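Local coordinates for uncharacterized protein MG377 homolog (PDB 1ZXJ), which is of unknown function but may act as a chaperone, being a mostly helical, three-lobed protein, at residues Q60-I65 with S75-E80. Residues are numbered along the deposited sequence; the frame is centred on the assembly and turned at random.
Sequences QHRQRI and SALYHE
Leu77 reaches from helix 74-98 to helix 55-66 and divides its two methyls between Ile65 and Arg62. The apolar part rests on CD2, which lies 3.9 Å from Ile65 CB and equally near Ile65 CG2, so the leucine meets the branch point of the isoleucine rather than its tip; the two side chains run past each other in opposite directions. Ile65 CG1 stands anti to its own carbonyl carbon (chi1 -46°), and the chain continues to CD1, which approaches the aliphatic part of Glu80 at 4.3 Å from CG. The other leucine methyl, CD1, touches the arginine stem, 3.9 Å from Arg62 CD. Here the arginine contributes methylenes alone: its chain bends at chi3 (70°), and its NE makes a salt bridge with Glu59, one turn back on the same helix.

Arg64 NH2 and Glu80 OE2 lie 5.4 Å apart, too far for a salt bridge, though the opposite charges may attract weakly. The imidazole of His61 turns its CD2 edge to one face of the Arg64 guanidinium, CD2 3.6 Å above the plane over the centre. His61 and Arg64 both reach Ile84, extending the interface along helix 74-98.

Between the short segments the axes approach to 10.9 Å at 128°, and the 188 Å² buried in total marks a modest interface; the contacts named all join side-chain atoms. Helices 55-66 and 74-98 are consecutive, joined by linker 67-73: a helix-loop-helix unit, steeply inclined but nearer antiparallel than parallel, its contact centred about 17 Å from the chain centre in this tri-lobal protein.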
loop_
_atom_site.group_PDB
_atom_site.type_symbol
_atom_site.label_atom_id
_atom_site.label_comp_id
_atom_site.label_asym_id
_atom_site.label_seq_id
_atom_site.Cartn_x
_atom_site.Cartn_y
_atom_site.Cartn_z
ATOM N N GLN A 60 14.964 3.066 4.598
ATOM C CA GLN A 60 14.450 1.758 4.265
ATOM C C GLN A 60 13.969 1.733 2.823
ATOM O O GLN A 60 14.078 0.719 2.146
ATOM C CB GLN A 60 13.308 1.394 5.199
ATOM C CG GLN A 60 12.750 0.010 4.970
ATOM C CD GLN A 60 11.792 -0.414 6.072
ATOM O OE1 GLN A 60 11.272 -1.537 6.066
ATOM N NE2 GLN A 60 11.554 0.483 7.031
ATOM N N HIS A 61 13.425 2.845 2.349
ATOM C CA HIS A 61 12.956 2.898 0.981
ATOM C C HIS A 61 14.123 3.191 0.048
ATOM O O HIS A 61 14.143 2.714 -1.079
ATOM C CB HIS A 61 11.873 3.970 0.794
ATOM C CG HIS A 61 10.480 3.490 1.078
ATOM N ND1 HIS A 61 9.873 3.632 2.307
ATOM C CD2 HIS A 61 9.576 2.869 0.287
ATOM C CE1 HIS A 61 8.656 3.118 2.264
ATOM N NE2 HIS A 61 8.451 2.650 1.049
ATOM N N ARG A 62 15.095 3.972 0.500
ATOM C CA ARG A 62 16.214 4.281 -0.368
ATOM C C ARG A 62 16.981 3.002 -0.713
ATOM O O ARG A 62 17.417 2.812 -1.846
ATOM C CB ARG A 62 17.149 5.295 0.279
ATOM C CG ARG A 62 18.246 5.750 -0.664
ATOM C CD ARG A 62 18.993 6.942 -0.117
ATOM N NE ARG A 62 19.803 6.557 1.027
ATOM C CZ ARG A 62 21.010 6.017 0.933
ATOM N NH1 ARG A 62 21.561 5.810 -0.257
ATOM N NH2 ARG A 62 21.650 5.650 2.032
ATOM N N GLN A 63 17.137 2.116 0.262
ATOM C CA GLN A 63 17.841 0.879 0.007
ATOM C C GLN A 63 17.007 0.018 -0.928
ATOM O O GLN A 63 17.537 -0.815 -1.647
ATOM C CB GLN A 63 18.105 0.122 1.314
ATOM C CG GLN A 63 19.051 0.815 2.283
ATOM C CD GLN A 63 20.397 1.129 1.664
ATOM O OE1 GLN A 63 21.059 0.247 1.107
ATOM N NE2 GLN A 63 20.817 2.390 1.762
ATOM N N ARG A 64 15.700 0.217 -0.926
ATOM C CA ARG A 64 14.830 -0.570 -1.787
ATOM C C ARG A 64 14.956 -0.113 -3.245
ATOM O O ARG A 64 14.841 -0.918 -4.169
ATOM C CB ARG A 64 13.384 -0.429 -1.333
ATOM C CG ARG A 64 12.447 -1.460 -1.921
ATOM C CD ARG A 64 11.002 -0.983 -1.860
ATOM N NE ARG A 64 10.872 0.355 -2.438
ATOM C CZ ARG A 64 9.722 0.901 -2.821
ATOM N NH1 ARG A 64 8.587 0.220 -2.695
ATOM N NH2 ARG A 64 9.704 2.131 -3.325
ATOM N N ILE A 65 15.195 1.181 -3.447
ATOM C CA ILE A 65 15.337 1.733 -4.791
ATOM C C ILE A 65 16.728 1.439 -5.372
ATOM O O ILE A 65 16.901 1.413 -6.584
ATOM C CB ILE A 65 15.113 3.283 -4.799
ATOM C CG1 ILE A 65 13.869 3.658 -3.981
ATOM C CG2 ILE A 65 14.956 3.790 -6.235
ATOM C CD1 ILE A 65 12.570 3.096 -4.521
ATOM N N SER A 75 19.109 12.985 -8.227
ATOM C CA SER A 75 17.917 13.670 -8.720
ATOM C C SER A 75 16.727 12.730 -8.731
ATOM O O SER A 75 15.604 13.131 -8.463
ATOM C CB SER A 75 18.151 14.187 -10.145
ATOM O OG SER A 75 18.297 13.113 -11.076
ATOM N N ALA A 76 16.997 11.474 -9.054
ATOM C CA ALA A 76 15.974 10.450 -9.128
ATOM C C ALA A 76 15.426 10.086 -7.769
ATOM O O ALA A 76 14.211 10.078 -7.568
ATOM C CB ALA A 76 16.535 9.214 -9.801
ATOM N N LEU A 77 16.321 9.772 -6.838
ATOM C CA LEU A 77 15.917 9.398 -5.491
ATOM C C LEU A 77 15.023 10.434 -4.820
ATOM O O LEU A 77 13.977 10.088 -4.275
ATOM C CB LEU A 77 17.144 9.163 -4.621
ATOM C CG LEU A 77 17.881 7.841 -4.816
ATOM C CD1 LEU A 77 19.083 7.808 -3.873
ATOM C CD2 LEU A 77 16.953 6.674 -4.526
ATOM N N TYR A 78 15.444 11.697 -4.855
ATOM C CA TYR A 78 14.680 12.768 -4.247
ATOM C C TYR A 78 13.275 12.715 -4.777
ATOM O O TYR A 78 12.304 12.792 -4.016
ATOM C CB TYR A 78 15.261 14.131 -4.594
ATOM C CG TYR A 78 16.666 14.357 -4.113
ATOM C CD1 TYR A 78 17.586 15.020 -4.925
ATOM C CD2 TYR A 78 17.084 13.919 -2.858
ATOM C CE1 TYR A 78 18.892 15.240 -4.505
ATOM C CE2 TYR A 78 18.394 14.132 -2.424
ATOM C CZ TYR A 78 19.295 14.796 -3.255
ATOM O OH TYR A 78 20.602 15.023 -2.862
ATOM N N HIS A 79 13.164 12.590 -6.092
ATOM C CA HIS A 79 11.858 12.549 -6.714
ATOM C C HIS A 79 11.007 11.415 -6.169
ATOM O O HIS A 79 9.932 11.637 -5.620
ATOM C CB HIS A 79 11.983 12.376 -8.224
ATOM C CG HIS A 79 10.679 12.511 -8.943
ATOM N ND1 HIS A 79 10.141 13.735 -9.277
ATOM C CD2 HIS A 79 9.778 11.580 -9.342
ATOM C CE1 HIS A 79 8.964 13.554 -9.854
ATOM N NE2 HIS A 79 8.720 12.257 -9.906
ATOM N N GLU A 80 11.492 10.192 -6.325
ATOM C CA GLU A 80 10.738 9.048 -5.873
ATOM C C GLU A 80 10.519 9.130 -4.375
ATOM O O GLU A 80 9.399 8.957 -3.904
ATOM C CB GLU A 80 11.453 7.751 -6.277
ATOM C CG GLU A 80 10.571 6.493 -6.274
ATOM C CD GLU A 80 9.189 6.688 -6.951
ATOM O OE1 GLU A 80 9.113 7.218 -8.096
ATOM O OE2 GLU A 80 8.167 6.299 -6.332
#